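Local coordinates for regulatory protein MarR (Planctomyces limnophilus, PDB 3U2R), which probably acts as a MarR-type transcription factor that binds DNA through a winged helix-turn-helix domain, at residues 28-33 / 131-136; 40-45 / 117-122; 95-98 / 104-107. One frame throughout, in Å; residues are numbered along the deposited sequence.

Contact 1. Residues 28-33 / 131-136; sequences YDRMKA and LGHLAA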
loop_
_atom_site.group_PDB
_atom_site.type_symbol
_atom_site.label_atom_id
_atom_site.label_comp_id
_atom_site.label_asym_id
_atom_site.label_seq_id
_atom_site.Cartn_x
_atom_site.Cartn_y
_atom_site.Cartn_z
ATOM N N TYR A 28 -10.547 -12.890 0.813
ATOM C CA TYR A 28 -10.542 -14.364 0.824
ATOM C C TYR A 28 -10.251 -14.893 -0.567
ATOM O O TYR A 28 -9.430 -15.815 -0.729
ATOM C CB TYR A 28 -11.868 -14.908 1.369
ATOM C CG TYR A 28 -12.078 -16.384 1.154
ATOM C CD1 TYR A 28 -11.613 -17.310 2.064
ATOM C CD2 TYR A 28 -12.738 -16.856 0.014
ATOM C CE1 TYR A 28 -11.797 -18.678 1.860
ATOM C CE2 TYR A 28 -12.869 -18.208 -0.231
ATOM C CZ TYR A 28 -12.406 -19.122 0.696
ATOM O OH TYR A 28 -12.588 -20.468 0.498
ATOM N N ASP A 29 -10.972 -14.394 -1.572
ATOM C CA ASP A 29 -10.794 -14.920 -2.940
ATOM C C ASP A 29 -9.345 -14.733 -3.466
ATOM O O ASP A 29 -8.781 -15.621 -4.136
ATOM C CB ASP A 29 -11.738 -14.249 -3.892
ATOM C CG ASP A 29 -13.170 -14.593 -3.631
ATOM O OD1 ASP A 29 -13.427 -15.727 -3.196
ATOM O OD2 ASP A 29 -14.052 -13.769 -3.979
ATOM N N ARG A 30 -8.736 -13.626 -3.123
ATOM C CA ARG A 30 -7.390 -13.364 -3.612
ATOM C C ARG A 30 -6.393 -14.274 -2.932
ATOM O O ARG A 30 -5.529 -14.859 -3.586
ATOM C CB ARG A 30 -7.031 -11.890 -3.385
ATOM C CG ARG A 30 -5.640 -11.475 -3.846
ATOM C CD ARG A 30 -5.425 -11.444 -5.323
ATOM N NE ARG A 30 -6.138 -10.313 -5.901
ATOM C CZ ARG A 30 -6.385 -10.155 -7.195
ATOM N NH1 ARG A 30 -6.027 -11.081 -8.061
ATOM N NH2 ARG A 30 -7.022 -9.074 -7.629
HETATM N N MSE A 31 -6.499 -14.380 -1.639
HETATM C CA MSE A 31 -5.615 -15.262 -0.864
HETATM C C MSE A 31 -5.762 -16.695 -1.251
HETATM O O MSE A 31 -4.769 -17.403 -1.358
HETATM C CB MSE A 31 -5.868 -15.144 0.632
HETATM C CG MSE A 31 -5.379 -13.839 1.177
HETATM SE SE MSE A 31 -5.493 -13.731 3.153
HETATM C CE MSE A 31 -7.091 -14.147 3.310
ATOM N N LYS A 32 -6.996 -17.134 -1.413
ATOM C CA LYS A 32 -7.307 -18.524 -1.802
ATOM C C LYS A 32 -6.740 -18.862 -3.168
ATOM O O LYS A 32 -6.201 -19.962 -3.379
ATOM C CB LYS A 32 -8.845 -18.713 -1.856
ATOM C CG LYS A 32 -9.304 -20.129 -2.180
ATOM C CD LYS A 32 -9.349 -20.960 -0.944
ATOM C CE LYS A 32 -9.485 -22.433 -1.242
ATOM N NZ LYS A 32 -10.604 -22.680 -2.181
ATOM N N ALA A 33 -6.896 -17.932 -4.133
ATOM C CA ALA A 33 -6.382 -18.234 -5.472
ATOM C C ALA A 33 -4.818 -18.371 -5.503
ATOM O O ALA A 33 -4.285 -19.226 -6.209
ATOM C CB ALA A 33 -6.813 -17.160 -6.426
ATOM N N LEU A 131 -0.173 -10.589 0.435
ATOM C CA LEU A 131 -0.161 -9.297 1.112
ATOM C C LEU A 131 0.021 -8.148 0.131
ATOM O O LEU A 131 -0.700 -7.147 0.201
ATOM C CB LEU A 131 0.883 -9.263 2.192
ATOM C CG LEU A 131 0.610 -10.247 3.372
ATOM C CD1 LEU A 131 1.879 -10.464 4.169
ATOM C CD2 LEU A 131 -0.520 -9.780 4.253
ATOM N N GLY A 132 0.895 -8.345 -0.837
ATOM C CA GLY A 132 1.099 -7.388 -1.911
ATOM C C GLY A 132 -0.138 -7.139 -2.743
ATOM O O GLY A 132 -0.530 -5.987 -2.962
ATOM N N HIS A 133 -0.724 -8.197 -3.241
ATOM C CA HIS A 133 -1.948 -8.079 -4.045
ATOM C C HIS A 133 -3.105 -7.547 -3.229
ATOM O O HIS A 133 -3.907 -6.826 -3.779
ATOM C CB HIS A 133 -2.369 -9.415 -4.635
ATOM C CG HIS A 133 -1.680 -9.793 -5.892
ATOM N ND1 HIS A 133 -2.087 -9.287 -7.112
ATOM C CD2 HIS A 133 -0.720 -10.727 -6.100
ATOM C CE1 HIS A 133 -1.267 -9.812 -8.009
ATOM N NE2 HIS A 133 -0.424 -10.693 -7.449
ATOM N N LEU A 134 -3.257 -7.943 -1.958
ATOM C CA LEU A 134 -4.323 -7.394 -1.142
ATOM C C LEU A 134 -4.205 -5.897 -0.991
ATOM O O LEU A 134 -5.189 -5.179 -1.166
ATOM C CB LEU A 134 -4.353 -8.002 0.268
ATOM C CG LEU A 134 -4.782 -9.466 0.358
ATOM C CD1 LEU A 134 -4.557 -10.046 1.768
ATOM C CD2 LEU A 134 -6.200 -9.644 -0.039
ATOM N N ALA A 135 -3.001 -5.416 -0.746
ATOM C CA ALA A 135 -2.771 -3.999 -0.534
ATOM C C ALA A 135 -3.021 -3.211 -1.842
ATOM O O ALA A 135 -3.697 -2.182 -1.805
ATOM C CB ALA A 135 -1.385 -3.790 0.009
ATOM N N ALA A 136 -2.623 -3.759 -2.984
ATOM C CA ALA A 136 -2.927 -3.117 -4.266
ATOM C C ALA A 136 -4.416 -3.108 -4.522
ATOM O O ALA A 136 -4.938 -2.124 -5.006
ATOM C CB ALA A 136 -2.235 -3.805 -5.420
#
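Arg-30 reaches from helix 18-40 to helix 110-148 and lies against His-133 and Leu-134. Its CB meets one branch of Leu-134, CD2, at 4.1 Å. CG then comes to 3.9 Å from the CB of His-133, and CD approaches that same CB more closely, at 3.7 Å. CG stands anti to the backbone N (chi1 180°), and bends at chi2 and chi3 lay the chain across His-133 at about a right angle, NE lying 4.1 Å from His-133 CB. His-133 ND1 lies over one face of the guanidinium, displaced toward its rim, with the two planes 25° apart. No hydrogen bond links the pair: NE forms a salt bridge with Asp-137, while His-133 NE2 bonds to Glu-147 of the third subunit. Beside this polar edge, the buried Leu-134 turns its other branch, CD1, to selenomethionine Met-31, touching CG at 3.9 Å and SE at 4.0 Å. The short segment axes run at 153°, 9.8 Å apart at their closest. Such near-antiparallel pairing of N- and C-terminal helices, with other subunits packed alongside, is consistent with the helical dimerisation region of MarR proteins.

Contact 2. Residues 40-45 / 117-122; sequences SQFELS and KDLEEP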
loop_
_atom_site.group_PDB
_atom_site.type_symbol
_atom_site.label_atom_id
_atom_site.label_comp_id
_atom_site.label_asym_id
_atom_site.label_seq_id
_atom_site.Cartn_x
_atom_site.Cartn_y
_atom_site.Cartn_z
ATOM N N SER A 40 -1.073 -26.326 -5.973
ATOM C CA SER A 40 -1.283 -27.174 -7.171
ATOM C C SER A 40 0.036 -27.769 -7.732
ATOM O O SER A 40 0.038 -28.887 -8.263
ATOM C CB SER A 40 -1.961 -26.366 -8.272
ATOM O OG SER A 40 -3.309 -26.125 -7.887
ATOM N N GLN A 41 1.149 -27.021 -7.603
ATOM C CA GLN A 41 2.465 -27.439 -8.107
ATOM C C GLN A 41 3.032 -28.607 -7.358
ATOM O O GLN A 41 3.874 -29.297 -7.913
ATOM C CB GLN A 41 3.474 -26.298 -8.066
ATOM C CG GLN A 41 3.131 -25.209 -9.078
ATOM C CD GLN A 41 3.982 -23.974 -8.871
ATOM O OE1 GLN A 41 3.469 -22.851 -8.765
ATOM N NE2 GLN A 41 5.304 -24.138 -8.845
ATOM N N PHE A 42 2.607 -28.822 -6.111
ATOM C CA PHE A 42 3.037 -29.960 -5.324
ATOM C C PHE A 42 1.930 -31.037 -5.231
ATOM O O PHE A 42 2.076 -32.021 -4.490
ATOM C CB PHE A 42 3.453 -29.495 -3.946
ATOM C CG PHE A 42 4.660 -28.577 -3.976
ATOM C CD1 PHE A 42 4.515 -27.223 -4.242
ATOM C CD2 PHE A 42 5.949 -29.090 -3.879
ATOM C CE1 PHE A 42 5.611 -26.387 -4.265
ATOM C CE2 PHE A 42 7.051 -28.247 -3.886
ATOM C CZ PHE A 42 6.881 -26.907 -4.085
ATOM N N GLU A 43 0.867 -30.874 -6.045
ATOM C CA GLU A 43 -0.306 -31.693 -6.082
ATOM C C GLU A 43 -0.960 -31.769 -4.690
ATOM O O GLU A 43 -1.363 -32.822 -4.218
ATOM C CB GLU A 43 0.013 -33.063 -6.678
ATOM C CG GLU A 43 0.409 -32.989 -8.153
ATOM C CD GLU A 43 -0.439 -33.815 -9.105
ATOM O OE1 GLU A 43 -0.856 -33.266 -10.151
ATOM O OE2 GLU A 43 -0.686 -35.007 -8.808
ATOM N N LEU A 44 -1.095 -30.609 -4.059
ATOM C CA LEU A 44 -1.740 -30.468 -2.761
ATOM C C LEU A 44 -2.774 -29.403 -2.790
ATOM O O LEU A 44 -2.756 -28.553 -3.655
ATOM C CB LEU A 44 -0.738 -30.053 -1.667
ATOM C CG LEU A 44 0.363 -30.985 -1.290
ATOM C CD1 LEU A 44 1.357 -30.258 -0.358
ATOM C CD2 LEU A 44 -0.182 -32.233 -0.633
ATOM N N SER A 45 -3.623 -29.416 -1.779
ATOM C CA SER A 45 -4.582 -28.387 -1.419
ATOM C C SER A 45 -4.079 -27.788 -0.144
ATOM O O SER A 45 -3.247 -28.389 0.562
ATOM C CB SER A 45 -5.967 -28.981 -1.204
ATOM O OG SER A 45 -5.879 -30.093 -0.314
ATOM N N LYS A 117 9.523 -29.067 4.589
ATOM C CA LYS A 117 10.753 -28.243 4.537
ATOM C C LYS A 117 10.918 -27.628 3.137
ATOM O O LYS A 117 11.286 -26.451 3.031
ATOM C CB LYS A 117 12.017 -29.035 4.932
ATOM C CG LYS A 117 12.082 -29.359 6.419
ATOM C CD LYS A 117 13.436 -29.909 6.881
ATOM C CE LYS A 117 13.339 -30.740 8.167
ATOM N NZ LYS A 117 14.676 -31.146 8.704
ATOM N N ASP A 118 10.602 -28.392 2.065
ATOM C CA ASP A 118 10.656 -27.863 0.694
ATOM C C ASP A 118 9.598 -26.819 0.411
ATOM O O ASP A 118 9.741 -26.048 -0.540
ATOM C CB ASP A 118 10.472 -28.974 -0.333
ATOM C CG ASP A 118 11.595 -29.973 -0.374
ATOM O OD1 ASP A 118 12.672 -29.682 0.208
ATOM O OD2 ASP A 118 11.395 -31.057 -0.953
ATOM N N LEU A 119 8.531 -26.814 1.172
ATOM C CA LEU A 119 7.453 -25.859 0.993
ATOM C C LEU A 119 7.634 -24.575 1.791
ATOM O O LEU A 119 6.843 -23.681 1.581
ATOM C CB LEU A 119 6.113 -26.490 1.389
ATOM C CG LEU A 119 5.543 -27.433 0.354
ATOM C CD1 LEU A 119 4.464 -28.302 0.950
ATOM C CD2 LEU A 119 4.968 -26.675 -0.808
ATOM N N GLU A 120 8.564 -24.502 2.736
ATOM C CA GLU A 120 8.721 -23.311 3.573
ATOM C C GLU A 120 8.933 -22.051 2.766
ATOM O O GLU A 120 8.217 -21.084 2.995
ATOM C CB GLU A 120 9.887 -23.491 4.566
ATOM C CG GLU A 120 9.468 -24.303 5.791
ATOM C CD GLU A 120 10.605 -24.703 6.714
ATOM O OE1 GLU A 120 11.662 -24.031 6.687
ATOM O OE2 GLU A 120 10.442 -25.694 7.461
ATOM N N GLU A 121 9.855 -22.070 1.812
ATOM C CA GLU A 121 10.161 -20.895 0.962
ATOM C C GLU A 121 9.017 -20.555 -0.035
ATOM O O GLU A 121 8.537 -19.431 -0.028
ATOM C CB GLU A 121 11.469 -21.106 0.216
ATOM C CG GLU A 121 12.236 -19.835 -0.073
ATOM C CD GLU A 121 13.470 -19.812 0.815
ATOM O OE1 GLU A 121 13.295 -19.759 2.057
ATOM O OE2 GLU A 121 14.598 -19.936 0.282
ATOM N N PRO A 122 8.519 -21.511 -0.834
ATOM C CA PRO A 122 7.369 -21.206 -1.713
ATOM C C PRO A 122 6.135 -20.642 -0.987
ATOM O O PRO A 122 5.484 -19.744 -1.497
ATOM C CB PRO A 122 7.025 -22.582 -2.324
ATOM C CG PRO A 122 8.224 -23.411 -2.214
ATOM C CD PRO A 122 9.026 -22.894 -1.053
#
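A CH-pi contact dominates the meeting of Phe-42 and Leu-119. The CD2 methyl of Leu-119 sits over the centre of the phenyl face, 3.5 Å from the ring centroid and 14° off the ring normal, so all six ring carbons share the contact. CG of Phe-42 stands anti to its carbonyl carbon (chi1 -64°), which carries the ring toward helix 110-148 with one face to the methyl.

The remaining contacts are apolar. Leu-119 uses its second branch for Leu-44, its CD1 lying 3.9 Å from Leu-44 CD1; the buried leucine thus spreads its two methyls over two residues of 40-45. Farther along the ring, Phe-42 CZ is 4.2 Å from Pro-122 CG, which approaches obliquely. No hydrogen bond crosses between the segments.

Backbone bonding shapes the turn that carries Phe-42. Glu-43, with positive phi, is the C-prime residue of a Schellman motif: its N bonds to Ser-40 O at 3.1 Å, and Leu-44 N bonds back to a carbonyl in the last turn of helix 18-40.

Leu-115, one turn earlier on helix 110-148, also touches Phe-42 and Leu-44, and Arg-89 bonds to the carbonyls of Phe-42 and Glu-43. The turn packs against helix 110-148 and joins helix 18-40 to helix 46-58, whose N-cap is Ser-45.

Contact 3. Residues 95-98 / 104-107; sequences TRKP and VEVA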
loop_
_atom_site.group_PDB
_atom_site.type_symbol
_atom_site.label_atom_id
_atom_site.label_comp_id
_atom_site.label_asym_id
_atom_site.label_seq_id
_atom_site.Cartn_x
_atom_site.Cartn_y
_atom_site.Cartn_z
ATOM N N THR A 95 -2.243 -45.763 11.448
ATOM C CA THR A 95 -2.187 -46.859 12.433
ATOM C C THR A 95 -3.583 -47.022 13.011
ATOM O O THR A 95 -4.104 -46.073 13.584
ATOM C CB THR A 95 -1.150 -46.573 13.515
ATOM O OG1 THR A 95 0.086 -46.285 12.861
ATOM C CG2 THR A 95 -0.931 -47.777 14.434
ATOM N N ARG A 96 -4.218 -48.192 12.794
ATOM C CA ARG A 96 -5.558 -48.468 13.332
ATOM C C ARG A 96 -5.340 -48.850 14.802
ATOM O O ARG A 96 -4.413 -49.608 15.085
ATOM C CB ARG A 96 -6.217 -49.586 12.497
ATOM C CG ARG A 96 -7.693 -49.676 12.614
ATOM C CD ARG A 96 -8.241 -50.726 11.631
ATOM N NE ARG A 96 -8.123 -50.276 10.241
ATOM C CZ ARG A 96 -8.883 -49.346 9.656
ATOM N NH1 ARG A 96 -9.875 -48.762 10.324
ATOM N NH2 ARG A 96 -8.661 -48.999 8.390
ATOM N N LYS A 97 -6.075 -48.252 15.741
ATOM C CA LYS A 97 -5.850 -48.541 17.162
ATOM C C LYS A 97 -6.199 -49.994 17.424
ATOM O O LYS A 97 -7.335 -50.402 17.162
ATOM C CB LYS A 97 -6.660 -47.610 18.068
ATOM C CG LYS A 97 -6.139 -46.190 18.072
ATOM C CD LYS A 97 -6.410 -45.471 19.413
ATOM C CE LYS A 97 -5.241 -45.552 20.382
ATOM N NZ LYS A 97 -5.380 -44.581 21.502
ATOM N N PRO A 98 -5.231 -50.822 17.868
ATOM C CA PRO A 98 -5.532 -52.251 18.072
ATOM C C PRO A 98 -6.700 -52.556 18.990
ATOM O O PRO A 98 -7.381 -53.560 18.754
ATOM C CB PRO A 98 -4.239 -52.798 18.682
ATOM C CG PRO A 98 -3.182 -51.903 18.224
ATOM C CD PRO A 98 -3.809 -50.528 18.168
ATOM N N VAL A 104 -8.334 -44.476 13.553
ATOM C CA VAL A 104 -7.150 -44.477 12.723
ATOM C C VAL A 104 -6.310 -43.256 13.125
ATOM O O VAL A 104 -6.775 -42.131 12.983
ATOM C CB VAL A 104 -7.509 -44.496 11.208
ATOM C CG1 VAL A 104 -6.232 -44.385 10.339
ATOM C CG2 VAL A 104 -8.299 -45.746 10.864
ATOM N N GLU A 105 -5.128 -43.490 13.704
ATOM C CA GLU A 105 -4.185 -42.435 14.045
ATOM C C GLU A 105 -3.294 -42.230 12.836
ATOM O O GLU A 105 -2.960 -43.194 12.154
ATOM C CB GLU A 105 -3.352 -42.773 15.288
ATOM C CG GLU A 105 -4.195 -42.783 16.547
ATOM C CD GLU A 105 -3.363 -42.790 17.811
ATOM O OE1 GLU A 105 -2.529 -43.711 17.957
ATOM O OE2 GLU A 105 -3.520 -41.859 18.639
ATOM N N VAL A 106 -2.990 -40.981 12.522
ATOM C CA VAL A 106 -2.182 -40.612 11.360
ATOM C C VAL A 106 -1.002 -39.810 11.871
ATOM O O VAL A 106 -1.233 -38.861 12.608
ATOM C CB VAL A 106 -3.065 -39.754 10.395
ATOM C CG1 VAL A 106 -2.339 -39.472 9.077
ATOM C CG2 VAL A 106 -4.405 -40.433 10.141
ATOM N N ALA A 107 0.223 -40.142 11.433
ATOM C CA ALA A 107 1.434 -39.421 11.769
ATOM C C ALA A 107 2.172 -39.032 10.472
ATOM O O ALA A 107 2.060 -39.693 9.414
ATOM C CB ALA A 107 2.325 -40.319 12.654
#
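Thr-95 and Glu-105 form an antiparallel hydrogen-bonded pair in the beta hairpin of strands 92-97 and 103-108, the wing of the winged helix-turn-helix fold. Two backbone bonds close the pair. Thr-95 N donates to Glu-105 O at 2.8 Å, and Glu-105 N returns a bond of 2.8 Å to Thr-95 O. A CA-H...O contact adds to them, Val-104 CA lying 3.5 Å from the same Thr-95 O. Beyond the pair, Val-104 O accepts a bond from Thr-65 OG1, tying the wing to the start of helix 65-71. Next along the ladder, Arg-96 and Val-104 make a non-hydrogen-bonded pair with CA atoms 4.3 Å apart.

Opposite charges approach where the end of Lys-97 comes near Glu-105. Lys-97 bends at chi3 and brings CE to 4.1 Å from Glu-105 OE1; its NZ remains 4.4 Å from Glu-105 OE2, beyond a salt bridge, so any attraction is probably loose.

Van der Waals contact marks the face of the sheet that carries Arg-96 and Val-104, where Arg-96 folds back over Val-104. Arg-96 NH1 bonds to Arg-101 O in the connecting loop, and one face of the guanidinium lies against the CG2 methyl of Val-104, CG2 being 3.4 Å from Arg-96 NH1.

In the fold
Helix 110-148 is shared by contacts 1 and 2, whose centres are about 18 Å apart and whose nearest atoms are about 7 Å apart. Helix 18-40 and the turn that ends it supply the other partners, so the two contacts join the same pair of chain regions at successive levels. Contact 3 lies far from both: its centre is about 26 Å from that of contact 2 and about 38 Å from that of contact 1, on the opposite side of the chain's centre from the latter. Strand 103-108 leads directly into helix 110-148, linking the wing, which in MarR relatives approaches DNA, to the helical region where contact 1 meets other subunits.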